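Local coordinates for Cbs-cp12 (Microcystis aeruginosa PCC 7806, PDB 5NVD), which joins a pair of CBS domains, modules that commonly sense adenosine nucleotides, to a CP12 domain and probably regulates carbon metabolism in this cyanobacterium, at residues V16-S21 and M72-I77; R37-E42 and G51-T56; C82-P87 and P107-K112; I103-V108 and L115-V120; A144-A149 and A165-V170. All blocks are in the same frame, centred on the assembly; numbering follows the deposited sequence.

Interaction 1 (V16-S21 and M72-I77); sequences VTIRGS and MRVYEI
Gly20 and Tyr75 bring the two backbones within 4.5 Å, CA to CA, where the chain leaving strand 17-18 runs past the first turn of the short, weakly bonded helix 74-77. Tyr75 N donates to Gly20 O at 2.9 Å, reaching a lone pair in the carbonyl plane although the N-H is bent to 140°. The same oxygen lies at the edge of the Tyr75 ring, near its plane and 3.4 Å from CD2. Arg73 folds back at its second torsion (chi2 -43°), and that bend carries NH1 to Ser21 O at 2.8 Å, on a lone pair in the carbonyl plane, with that oxygen somewhat out of the guanidinium plane. The other terminal nitrogen, NH2, forms a salt bridge with Asp148 of the second subunit, whose Phe137 also meets the Tyr75 ring edge-to-face. Deeper in, Val74 CG2 rests on Ile18 CD1 at 4.1 Å. Glu76 OE2 turns back to accept from Arg73 N, met from above the carboxylate plane. Two backbone carbonyls, Gly20 O and Ser21 O, thus hold the start of helix 74-77 to the end of segment 16-21, and Arg73, bound through both terminal nitrogens, ties it to the second subunit.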
# COMPACT_ATOMS: atom_id res chain seq x y z
N VAL A 16 -18.55 21.22 12.57
CA VAL A 16 -17.73 22.23 13.22
C VAL A 16 -16.51 22.50 12.35
O VAL A 16 -16.01 21.58 11.71
CB VAL A 16 -17.26 21.74 14.59
CG1 VAL A 16 -16.48 22.83 15.31
CG2 VAL A 16 -18.47 21.32 15.41
N THR A 17 -16.03 23.74 12.36
CA THR A 17 -14.91 24.15 11.53
C THR A 17 -13.75 24.71 12.31
O THR A 17 -13.88 25.09 13.47
CB THR A 17 -15.30 25.25 10.54
OG1 THR A 17 -15.23 26.55 11.17
CG2 THR A 17 -16.67 24.98 9.99
N ILE A 18 -12.62 24.82 11.63
CA ILE A 18 -11.44 25.40 12.21
C ILE A 18 -10.58 25.94 11.09
O ILE A 18 -10.66 25.48 9.98
CB ILE A 18 -10.71 24.34 13.06
CG1 ILE A 18 -9.64 25.00 13.96
CG2 ILE A 18 -10.12 23.23 12.17
CD1 ILE A 18 -9.06 24.09 15.02
N ARG A 19 -9.79 26.95 11.36
CA ARG A 19 -8.93 27.53 10.35
C ARG A 19 -7.65 26.72 10.27
O ARG A 19 -7.20 26.19 11.28
CB ARG A 19 -8.52 28.94 10.73
CG ARG A 19 -9.67 29.91 10.93
CD ARG A 19 -9.29 31.33 10.51
NE ARG A 19 -10.50 32.00 10.04
CZ ARG A 19 -10.94 33.21 10.40
NH1 ARG A 19 -10.24 34.01 11.21
NH2 ARG A 19 -12.11 33.64 9.88
N GLY A 20 -7.04 26.71 9.09
CA GLY A 20 -5.80 26.02 8.83
C GLY A 20 -4.67 26.49 9.72
O GLY A 20 -3.83 25.73 10.09
N SER A 21 -4.66 27.76 10.07
CA SER A 21 -3.60 28.32 10.88
C SER A 21 -3.81 28.14 12.39
O SER A 21 -2.99 28.55 13.20
CB SER A 21 -3.50 29.80 10.53
OG SER A 21 -4.79 30.38 10.72
N MET A 72 2.30 23.13 16.13
CA MET A 72 2.03 22.64 14.77
C MET A 72 0.67 23.20 14.45
O MET A 72 -0.16 23.41 15.35
CB MET A 72 1.95 21.12 14.67
CG MET A 72 3.27 20.45 14.48
SD MET A 72 3.11 18.64 14.38
CE MET A 72 2.54 18.43 12.69
N ARG A 73 0.43 23.38 13.17
CA ARG A 73 -0.81 23.96 12.71
C ARG A 73 -1.66 22.91 12.05
O ARG A 73 -1.14 21.95 11.51
CB ARG A 73 -0.51 25.12 11.73
CG ARG A 73 0.38 26.24 12.26
CD ARG A 73 0.00 26.65 13.68
NE ARG A 73 0.90 27.71 14.15
CZ ARG A 73 0.70 29.02 14.05
NH1 ARG A 73 -0.41 29.49 13.49
NH2 ARG A 73 1.62 29.86 14.51
N VAL A 74 -2.97 23.11 12.08
CA VAL A 74 -3.90 22.28 11.33
C VAL A 74 -3.45 22.04 9.88
O VAL A 74 -3.51 20.94 9.38
CB VAL A 74 -5.33 22.86 11.35
CG1 VAL A 74 -6.24 22.18 10.35
CG2 VAL A 74 -5.94 22.70 12.73
N TYR A 75 -2.99 23.08 9.20
CA TYR A 75 -2.72 22.93 7.78
C TYR A 75 -1.66 21.88 7.54
O TYR A 75 -1.63 21.29 6.48
CB TYR A 75 -2.34 24.25 7.10
CG TYR A 75 -1.00 24.82 7.46
CD1 TYR A 75 0.15 24.37 6.85
CD2 TYR A 75 -0.88 25.87 8.38
CE1 TYR A 75 1.40 24.89 7.18
CE2 TYR A 75 0.37 26.41 8.69
CZ TYR A 75 1.50 25.90 8.09
OH TYR A 75 2.73 26.38 8.38
N GLU A 76 -0.81 21.66 8.52
CA GLU A 76 0.27 20.70 8.39
C GLU A 76 -0.22 19.26 8.39
O GLU A 76 0.43 18.42 7.82
CB GLU A 76 1.28 20.90 9.50
CG GLU A 76 2.03 22.21 9.40
CD GLU A 76 2.99 22.39 10.55
OE1 GLU A 76 4.02 21.68 10.57
OE2 GLU A 76 2.72 23.23 11.42
N ILE A 77 -1.38 18.99 8.97
CA ILE A 77 -1.90 17.62 9.09
C ILE A 77 -3.22 17.33 8.36
O ILE A 77 -3.63 16.18 8.29
CB ILE A 77 -2.04 17.26 10.58
CG1 ILE A 77 -3.00 18.20 11.30
CG2 ILE A 77 -0.67 17.32 11.27
CD1 ILE A 77 -3.40 17.66 12.63

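Interaction 2 (R37-E42 and G51-T56); sequences RGLIVE and GIVTET
A beta hairpin of the first CBS domain pairs strand 38-41 with strand 51-54, antiparallel, and strand 51-54 passes straight into helix 55-63, the strand-strand-helix end of the CBS fold. Leu39 and Val53 form a hydrogen-bonded pair: Leu39 N reaches Val53 O at 3.0 Å and Val53 N returns the bond to Leu39 O, both nearly along the C=O axis. Val41 N donates to Gly51 O at 2.8 Å from above the carbonyl plane, and the return bond from Gly51 N is weak. Gly51 suits this spot, since a CB would lie tight against Val41 CB. On the face of Leu39, Val41 and Val53, Val53 CG1 packs against Leu39 CB at 3.7 Å; its chi1 of 56° sets CG1 between the backbone N and the carbonyl carbon, over the neighbouring strand. On the other face, Ile40 and Ile52 meet through their CD1 atoms at 4.0 Å. Beyond the strands, Glu55 N donates to Arg37 O at 2.9 Å. The side chains of Arg37 and Glu55 lie side by side, but their polar ends look elsewhere: Arg37 NH2 to Ser121, Glu55 OE1 to Ser121 of the third subunit, and Arg37 NH1 to Glu55 of that subunit. Arg37 CD sits 3.3 Å from Glu55 OE2.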
# COMPACT_ATOMS: atom_id res chain seq x y z
N ARG A 37 -14.91 13.60 15.99
CA ARG A 37 -13.87 12.81 15.35
C ARG A 37 -13.21 13.46 14.14
O ARG A 37 -12.20 12.94 13.66
CB ARG A 37 -14.49 11.52 14.89
CG ARG A 37 -15.15 10.71 16.01
CD ARG A 37 -15.18 9.26 15.61
NE ARG A 37 -16.52 8.71 15.67
CZ ARG A 37 -16.98 7.73 14.88
NH1 ARG A 37 -16.22 7.16 13.93
NH2 ARG A 37 -18.24 7.30 15.06
N GLY A 38 -13.77 14.57 13.70
CA GLY A 38 -13.42 15.26 12.47
C GLY A 38 -13.73 16.74 12.63
O GLY A 38 -14.56 17.12 13.45
N LEU A 39 -12.99 17.56 11.90
CA LEU A 39 -13.27 18.98 11.78
C LEU A 39 -13.10 19.35 10.34
O LEU A 39 -12.20 18.84 9.70
CB LEU A 39 -12.29 19.81 12.58
CG LEU A 39 -12.42 19.72 14.10
CD1 LEU A 39 -11.29 20.53 14.70
CD2 LEU A 39 -13.78 20.20 14.60
N ILE A 40 -13.93 20.26 9.84
CA ILE A 40 -13.80 20.77 8.49
C ILE A 40 -12.85 21.91 8.60
O ILE A 40 -12.98 22.70 9.49
CB ILE A 40 -15.16 21.26 7.96
CG1 ILE A 40 -16.00 20.05 7.57
CG2 ILE A 40 -15.02 22.21 6.78
CD1 ILE A 40 -15.45 19.23 6.40
N VAL A 41 -11.89 21.98 7.69
CA VAL A 41 -10.99 23.09 7.68
C VAL A 41 -11.65 24.15 6.83
O VAL A 41 -11.94 23.90 5.68
CB VAL A 41 -9.62 22.72 7.14
CG1 VAL A 41 -8.66 23.90 7.24
CG2 VAL A 41 -9.07 21.52 7.92
N GLU A 42 -11.88 25.32 7.42
CA GLU A 42 -12.60 26.42 6.78
C GLU A 42 -11.78 26.93 5.59
O GLU A 42 -10.59 27.24 5.73
CB GLU A 42 -12.82 27.56 7.81
CG GLU A 42 -13.97 28.53 7.50
CD GLU A 42 -13.96 29.82 8.32
OE1 GLU A 42 -13.37 29.83 9.44
OE2 GLU A 42 -14.52 30.83 7.83
N GLY A 51 -11.38 21.35 3.37
CA GLY A 51 -10.43 20.37 3.92
C GLY A 51 -10.96 19.67 5.14
O GLY A 51 -11.99 20.04 5.68
N ILE A 52 -10.21 18.70 5.63
CA ILE A 52 -10.66 17.88 6.76
C ILE A 52 -9.47 17.35 7.60
O ILE A 52 -8.41 17.05 7.06
CB ILE A 52 -11.60 16.80 6.17
CG1 ILE A 52 -12.36 16.03 7.21
CG2 ILE A 52 -10.85 15.85 5.23
CD1 ILE A 52 -13.69 15.59 6.61
N VAL A 53 -9.62 17.36 8.91
CA VAL A 53 -8.58 16.95 9.83
C VAL A 53 -9.30 16.00 10.78
O VAL A 53 -10.32 16.36 11.36
CB VAL A 53 -7.91 18.12 10.60
CG1 VAL A 53 -8.90 18.97 11.34
CG2 VAL A 53 -6.94 17.63 11.67
N THR A 54 -8.81 14.77 10.87
CA THR A 54 -9.44 13.72 11.71
C THR A 54 -8.63 13.40 12.97
O THR A 54 -7.44 13.71 13.08
CB THR A 54 -9.67 12.41 10.91
OG1 THR A 54 -8.43 11.81 10.52
CG2 THR A 54 -10.51 12.70 9.63
N GLU A 55 -9.31 12.77 13.92
CA GLU A 55 -8.69 12.27 15.14
C GLU A 55 -7.49 11.40 14.77
O GLU A 55 -6.44 11.50 15.36
CB GLU A 55 -9.73 11.54 16.01
CG GLU A 55 -10.42 10.30 15.36
CD GLU A 55 -11.35 9.49 16.30
OE1 GLU A 55 -11.49 9.85 17.51
OE2 GLU A 55 -11.96 8.50 15.80
N THR A 56 -7.63 10.59 13.73
CA THR A 56 -6.53 9.74 13.25
C THR A 56 -5.36 10.53 12.68
O THR A 56 -4.21 10.15 12.90
CB THR A 56 -7.05 8.73 12.20
OG1 THR A 56 -7.87 7.77 12.86
CG2 THR A 56 -5.94 8.00 11.55

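Interaction 3 (C82-P87 and P107-K112); sequences CVVVNP and PVIQGK
Pro87 lays its ring against Val108, Ile109 and Gln110 in turn. Its CB touches Val108 CG1 at 4.0 Å, its CG sits 3.7 Å from Gln110 NE2, and its CD closes the ring 3.3 Å from Ile109 O. Gln110, bent at chi2 (99°), crosses the proline at about a right angle, bringing its amide to the ring. An alanine in place of Pro87 would probably keep the touch on Val108 CG1 but take CG away from the Gln110 amide and CD away from Ile109 O, leaving the amide freer to turn. Behind Pro87 the backbones bridge once: Val85 N donates to Pro107 O at 3.0 Å on a straight path (170°), and Val85 O accepts from Ile109 N at 3.1 Å. Further back, Val84 CG1 meets Ile109 CD1 at 3.9 Å, while Cys82 SG lies against CD and CG of the Pro107 ring. A water donates to Asn86 OD1 and is weakly held by Gln110 NE2; Asn86 OD1 also accepts from Glu88 N. Val84 packs on Val84 of the second subunit. This is the second CBS module, in which the loop before helix 91-101 lies along strand 105-110 through a single bridge.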
# COMPACT_ATOMS: atom_id res chain seq x y z
N CYS A 82 -10.28 17.08 -0.44
CA CYS A 82 -10.64 15.71 -0.15
C CYS A 82 -11.49 15.10 -1.23
O CYS A 82 -11.85 15.74 -2.24
CB CYS A 82 -11.27 15.56 1.26
SG CYS A 82 -12.01 17.02 2.02
N VAL A 83 -11.68 13.81 -1.07
CA VAL A 83 -12.65 13.04 -1.79
C VAL A 83 -14.02 13.55 -1.32
O VAL A 83 -14.29 13.56 -0.14
CB VAL A 83 -12.45 11.53 -1.51
CG1 VAL A 83 -13.54 10.66 -2.10
CG2 VAL A 83 -11.11 11.08 -2.06
N VAL A 84 -14.86 14.00 -2.25
CA VAL A 84 -16.15 14.58 -1.95
C VAL A 84 -17.21 13.65 -2.49
O VAL A 84 -17.02 12.98 -3.49
CB VAL A 84 -16.33 15.98 -2.58
CG1 VAL A 84 -15.06 16.81 -2.45
CG2 VAL A 84 -16.69 15.89 -4.05
N VAL A 85 -18.35 13.68 -1.84
CA VAL A 85 -19.49 12.87 -2.19
C VAL A 85 -20.58 13.82 -2.68
O VAL A 85 -20.91 14.81 -1.99
CB VAL A 85 -19.98 12.11 -0.95
CG1 VAL A 85 -21.30 11.42 -1.21
CG2 VAL A 85 -18.94 11.11 -0.50
N ASN A 86 -21.17 13.50 -3.83
CA ASN A 86 -22.25 14.29 -4.31
C ASN A 86 -23.55 13.92 -3.51
O ASN A 86 -23.73 12.80 -3.06
CB ASN A 86 -22.33 14.24 -5.83
CG ASN A 86 -23.49 13.44 -6.34
OD1 ASN A 86 -24.65 13.92 -6.34
ND2 ASN A 86 -23.21 12.23 -6.79
N PRO A 87 -24.45 14.89 -3.30
CA PRO A 87 -25.57 14.63 -2.41
C PRO A 87 -26.53 13.50 -2.82
O PRO A 87 -27.21 12.97 -1.94
CB PRO A 87 -26.30 15.98 -2.34
CG PRO A 87 -25.74 16.81 -3.41
CD PRO A 87 -24.37 16.31 -3.67
N PRO A 107 -16.79 15.04 2.88
CA PRO A 107 -17.81 16.08 2.87
C PRO A 107 -18.81 15.82 1.74
O PRO A 107 -18.45 15.26 0.69
CB PRO A 107 -17.01 17.35 2.59
CG PRO A 107 -15.80 16.86 1.85
CD PRO A 107 -15.46 15.57 2.53
N VAL A 108 -20.06 16.17 1.98
CA VAL A 108 -21.08 16.12 0.95
C VAL A 108 -21.22 17.54 0.38
O VAL A 108 -21.54 18.48 1.11
CB VAL A 108 -22.41 15.59 1.53
CG1 VAL A 108 -23.50 15.61 0.46
CG2 VAL A 108 -22.21 14.18 2.09
N ILE A 109 -20.95 17.68 -0.92
CA ILE A 109 -20.78 18.98 -1.54
C ILE A 109 -21.62 19.15 -2.77
O ILE A 109 -21.72 18.28 -3.58
CB ILE A 109 -19.31 19.19 -1.88
CG1 ILE A 109 -18.56 19.43 -0.57
CG2 ILE A 109 -19.13 20.37 -2.82
CD1 ILE A 109 -17.10 19.73 -0.77
N GLN A 110 -22.24 20.30 -2.89
CA GLN A 110 -23.10 20.59 -4.05
C GLN A 110 -22.47 21.78 -4.73
O GLN A 110 -22.50 22.90 -4.21
CB GLN A 110 -24.52 20.90 -3.58
CG GLN A 110 -25.50 21.37 -4.67
CD GLN A 110 -26.41 20.27 -5.20
OE1 GLN A 110 -27.59 20.18 -4.78
NE2 GLN A 110 -25.87 19.40 -6.11
N GLY A 111 -21.86 21.52 -5.87
CA GLY A 111 -21.05 22.51 -6.58
C GLY A 111 -19.77 22.68 -5.81
O GLY A 111 -18.78 21.93 -6.02
N LYS A 112 -19.79 23.67 -4.92
CA LYS A 112 -18.75 23.85 -3.89
C LYS A 112 -19.29 24.41 -2.56
O LYS A 112 -18.54 25.03 -1.80
CB LYS A 112 -17.67 24.78 -4.45
CG LYS A 112 -18.17 26.18 -4.81
CD LYS A 112 -17.01 26.99 -5.35
CE LYS A 112 -17.45 28.42 -5.54
NZ LYS A 112 -16.33 29.25 -6.03
O HOH W 1 -26.48 16.10 -7.03

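Interaction 4 (I103-V108 and L115-V120); sequences IRRAPV and LGIISV
The beta hairpin of the second CBS domain joins strand 105-110 to strand 113-119, antiparallel and 4.5 Å apart at the closest approach of the axes of their parts 105-108 and 115-119. Ala106 and Ile118 exchange two backbone bonds: Ile118 N reaches Ala106 O almost dead straight (177°), and Ala106 N answers at 2.9 Å to Ile118 O. Further on, the pairing is offset, because Leu115 and Gly116 both face Val108: Leu115 N donates to Val108 O at 2.8 Å, whereas Gly116 O accepts from Val108 N, which lies above the carbonyl plane. This is a classic beta bulge, and Gly116 occupies it with backbone angles at which a CB would jam against the preceding carbonyl oxygen. Val108 sends CG2 across to Ile118 CG2 at 3.4 Å; the chi1 of Ile118 (-177°) leaves that methyl between its backbone N and carbonyl carbon, turned toward the other strand. On the opposite face, the Arg105 guanidinium has Ser119 CB over one face, offset toward its rim, and the arginine also packs on Arg37, Ile52 and Thr54 of the first CBS domain. Ser119 itself is the N-cap of helix 120-126, its OG accepting from Asp122 N. Where that helix starts, Val120 N donates to Arg104 O at 3.0 Å, and Val120 CG1 lies alongside Arg104 CB at 3.7 Å.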
# COMPACT_ATOMS: atom_id res chain seq x y z
N ILE A 103 -10.95 5.89 2.96
CA ILE A 103 -11.38 6.96 3.84
C ILE A 103 -12.57 6.47 4.64
O ILE A 103 -13.16 5.45 4.32
CB ILE A 103 -11.73 8.23 3.06
CG1 ILE A 103 -12.96 7.99 2.17
CG2 ILE A 103 -10.51 8.70 2.29
CD1 ILE A 103 -13.31 9.14 1.27
N ARG A 104 -12.87 7.19 5.70
CA ARG A 104 -13.99 6.89 6.58
C ARG A 104 -14.97 8.06 6.76
O ARG A 104 -15.99 7.92 7.44
CB ARG A 104 -13.42 6.46 7.92
CG ARG A 104 -12.58 5.18 7.79
CD ARG A 104 -11.80 4.79 9.04
NE ARG A 104 -10.98 5.89 9.53
CZ ARG A 104 -9.79 6.27 9.03
NH1 ARG A 104 -9.24 5.62 8.00
NH2 ARG A 104 -9.15 7.29 9.60
N ARG A 105 -14.66 9.21 6.19
CA ARG A 105 -15.62 10.30 6.08
C ARG A 105 -15.28 11.18 4.91
O ARG A 105 -14.15 11.20 4.43
CB ARG A 105 -15.66 11.13 7.34
CG ARG A 105 -14.40 11.91 7.62
CD ARG A 105 -14.34 12.46 9.05
NE ARG A 105 -14.56 11.42 10.07
CZ ARG A 105 -15.60 11.37 10.91
NH1 ARG A 105 -16.53 12.34 10.93
NH2 ARG A 105 -15.71 10.34 11.76
N ALA A 106 -16.30 11.89 4.43
CA ALA A 106 -16.16 12.74 3.26
C ALA A 106 -17.13 13.86 3.40
O ALA A 106 -18.21 13.67 3.99
CB ALA A 106 -16.44 11.94 1.99
N PRO A 107 -16.79 15.04 2.88
CA PRO A 107 -17.81 16.08 2.87
C PRO A 107 -18.81 15.82 1.74
O PRO A 107 -18.45 15.26 0.69
CB PRO A 107 -17.01 17.35 2.59
CG PRO A 107 -15.80 16.86 1.85
CD PRO A 107 -15.46 15.57 2.53
N VAL A 108 -20.06 16.17 1.98
CA VAL A 108 -21.08 16.12 0.95
C VAL A 108 -21.22 17.54 0.38
O VAL A 108 -21.54 18.48 1.11
CB VAL A 108 -22.41 15.59 1.53
CG1 VAL A 108 -23.50 15.61 0.46
CG2 VAL A 108 -22.21 14.18 2.09
N LEU A 115 -22.81 20.76 2.22
CA LEU A 115 -24.14 20.40 2.78
C LEU A 115 -24.05 19.58 4.06
O LEU A 115 -24.99 19.50 4.81
CB LEU A 115 -24.96 19.61 1.76
CG LEU A 115 -25.26 20.28 0.41
CD1 LEU A 115 -26.06 19.35 -0.48
CD2 LEU A 115 -26.03 21.57 0.63
N GLY A 116 -22.93 18.93 4.30
CA GLY A 116 -22.78 18.09 5.46
C GLY A 116 -21.60 17.19 5.34
O GLY A 116 -20.73 17.36 4.49
N ILE A 117 -21.61 16.18 6.19
CA ILE A 117 -20.57 15.17 6.25
C ILE A 117 -21.21 13.82 6.34
O ILE A 117 -22.19 13.63 7.06
CB ILE A 117 -19.69 15.45 7.48
CG1 ILE A 117 -18.57 16.36 7.04
CG2 ILE A 117 -19.17 14.17 8.15
CD1 ILE A 117 -17.67 16.69 8.20
N ILE A 118 -20.60 12.86 5.66
CA ILE A 118 -21.05 11.49 5.67
C ILE A 118 -19.87 10.60 6.04
O ILE A 118 -18.76 10.80 5.54
CB ILE A 118 -21.77 11.11 4.36
CG1 ILE A 118 -22.28 9.68 4.44
CG2 ILE A 118 -20.85 11.28 3.15
CD1 ILE A 118 -23.21 9.33 3.33
N SER A 119 -20.12 9.69 6.98
CA SER A 119 -19.11 8.85 7.62
C SER A 119 -19.52 7.37 7.65
O SER A 119 -20.69 7.05 7.43
CB SER A 119 -18.86 9.33 9.05
OG SER A 119 -19.93 8.90 9.89
N VAL A 120 -18.57 6.49 7.99
CA VAL A 120 -18.92 5.08 8.08
C VAL A 120 -19.97 4.82 9.15
O VAL A 120 -20.83 3.98 8.95
CB VAL A 120 -17.71 4.09 8.26
CG1 VAL A 120 -16.54 4.49 7.40
CG2 VAL A 120 -17.29 3.94 9.69

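Interaction 5 (A144-A149 and A165-V170); sequences AAREDA and AAWDVV
Ala149 CB sits over the indole of Trp167, 3.6 Å from the centroid of its five-membered ring and 15° off the normal, a CH-pi contact. The same methyl meets Ala166 CB at 3.6 Å, where the two segments' CA atoms come nearest. At the six-membered end of the indole, Arg146 CG approaches Trp167 CZ3 at 3.4 Å, crossing at about a right angle. The bend at chi2 (101°) brings Arg146 CD onto Val170 CG1. One turn away, Ala145 CB touches Val170 CG2 at 3.7 Å and, more loosely, Val169 CG1. A water bridges the helices, donating to Ala145 O and Ala166 O, each at 2.7 Å. An alanine in place of Trp167 would probably uncover the Ala149 methyl and leave Arg146 CG without its indole neighbour, opening a gap along this side of the pair. Segments 144-149 and 165-170, on helices 136-156 and 161-175, run antiparallel at 173°, their axes approaching to 8.6 Å; Trp167 also packs on Cys153, which forms a disulfide with Cys163. This is the helical hairpin of the CP12 domain. Small alanines let the helices close in, so adhesion between these segments is apolar, with one water linking backbone carbonyls.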
# COMPACT_ATOMS: atom_id res chain seq x y z
N ALA A 144 -26.65 -7.64 -17.64
CA ALA A 144 -25.92 -8.09 -18.83
C ALA A 144 -26.63 -9.28 -19.47
O ALA A 144 -26.68 -9.36 -20.70
CB ALA A 144 -24.48 -8.47 -18.48
N ALA A 145 -27.17 -10.19 -18.65
CA ALA A 145 -27.88 -11.35 -19.19
C ALA A 145 -29.11 -10.89 -19.98
O ALA A 145 -29.51 -11.51 -20.99
CB ALA A 145 -28.26 -12.31 -18.09
N ARG A 146 -29.67 -9.78 -19.53
CA ARG A 146 -30.75 -9.10 -20.22
C ARG A 146 -30.31 -8.56 -21.55
O ARG A 146 -31.00 -8.71 -22.52
CB ARG A 146 -31.31 -7.96 -19.36
CG ARG A 146 -32.69 -8.21 -18.82
CD ARG A 146 -32.76 -8.64 -17.38
NE ARG A 146 -32.58 -7.50 -16.47
CZ ARG A 146 -33.11 -7.36 -15.26
NH1 ARG A 146 -33.95 -8.26 -14.73
NH2 ARG A 146 -32.81 -6.27 -14.57
N GLU A 147 -29.15 -7.91 -21.61
CA GLU A 147 -28.70 -7.32 -22.86
C GLU A 147 -28.39 -8.37 -23.90
O GLU A 147 -28.72 -8.20 -25.07
CB GLU A 147 -27.53 -6.38 -22.63
CG GLU A 147 -28.00 -5.05 -22.01
CD GLU A 147 -28.61 -4.08 -23.05
OE1 GLU A 147 -29.84 -4.14 -23.34
OE2 GLU A 147 -27.83 -3.24 -23.56
N ASP A 148 -27.87 -9.49 -23.43
CA ASP A 148 -27.61 -10.65 -24.28
C ASP A 148 -28.91 -11.21 -24.78
O ASP A 148 -29.03 -11.52 -25.97
CB ASP A 148 -26.84 -11.75 -23.54
CG ASP A 148 -25.45 -11.31 -23.07
OD1 ASP A 148 -24.97 -10.23 -23.49
OD2 ASP A 148 -24.83 -12.05 -22.24
N ALA A 149 -29.89 -11.35 -23.89
CA ALA A 149 -31.17 -11.86 -24.32
C ALA A 149 -31.82 -10.94 -25.37
O ALA A 149 -32.45 -11.44 -26.31
CB ALA A 149 -32.11 -12.12 -23.15
N ALA A 165 -34.33 -19.45 -23.98
CA ALA A 165 -33.18 -19.82 -23.12
C ALA A 165 -32.46 -18.61 -22.52
O ALA A 165 -32.19 -18.58 -21.32
CB ALA A 165 -32.18 -20.71 -23.88
N ALA A 166 -32.18 -17.59 -23.33
CA ALA A 166 -31.45 -16.43 -22.85
C ALA A 166 -32.18 -15.72 -21.72
O ALA A 166 -31.55 -15.21 -20.82
CB ALA A 166 -31.18 -15.46 -23.98
N TRP A 167 -33.51 -15.68 -21.77
CA TRP A 167 -34.29 -15.20 -20.62
C TRP A 167 -34.29 -16.24 -19.48
O TRP A 167 -34.28 -15.85 -18.32
CB TRP A 167 -35.70 -14.80 -21.04
CG TRP A 167 -35.69 -13.56 -21.89
CD1 TRP A 167 -35.88 -13.48 -23.25
CD2 TRP A 167 -35.46 -12.22 -21.46
NE1 TRP A 167 -35.76 -12.19 -23.68
CE2 TRP A 167 -35.50 -11.39 -22.60
CE3 TRP A 167 -35.22 -11.64 -20.22
CZ2 TRP A 167 -35.31 -10.01 -22.53
CZ3 TRP A 167 -35.04 -10.28 -20.15
CH2 TRP A 167 -35.09 -9.48 -21.29
N ASP A 168 -34.24 -17.53 -19.78
CA ASP A 168 -34.08 -18.54 -18.71
C ASP A 168 -32.73 -18.44 -18.00
O ASP A 168 -32.62 -18.86 -16.84
CB ASP A 168 -34.33 -19.98 -19.20
CG ASP A 168 -35.84 -20.32 -19.34
OD1 ASP A 168 -36.72 -19.51 -18.88
OD2 ASP A 168 -36.12 -21.41 -19.91
N VAL A 169 -31.73 -17.89 -18.69
CA VAL A 169 -30.47 -17.45 -18.07
C VAL A 169 -30.71 -16.26 -17.12
O VAL A 169 -30.16 -16.27 -16.04
CB VAL A 169 -29.36 -17.18 -19.13
CG1 VAL A 169 -28.16 -16.42 -18.56
CG2 VAL A 169 -28.91 -18.51 -19.75
N VAL A 170 -31.53 -15.29 -17.47
CA VAL A 170 -31.88 -14.24 -16.49
C VAL A 170 -32.62 -14.84 -15.30
O VAL A 170 -32.32 -14.48 -14.16
CB VAL A 170 -32.74 -13.10 -17.10
CG1 VAL A 170 -33.25 -12.11 -16.04
CG2 VAL A 170 -31.96 -12.39 -18.19
O HOH W 2 -29.03 -14.19 -21.20

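Interactions 1 to 4 build the CBS pair; interaction 5, last along the chain, stands apart, about 48 Å centre to centre from interaction 2 and 37 Å from interaction 3. Interaction 2 falls within the chain span that interaction 1 closes, and the two meet in one sheet, where strands 17-18 and 38-41 are neighbours; the centres of the two interactions lie about 8 Å apart. Interactions 3 and 4 follow in series and share Pro107 and Val108 on strand 105-110. Interactions 2 and 4 touch through Arg37 with Arg105 and Ile40 with Ile117, and both reach the third subunit. Interactions 1, 3 and 5 touch the second subunit; helix 136-156 is bound there to the partner's CBS region through Asp148 and Arg73.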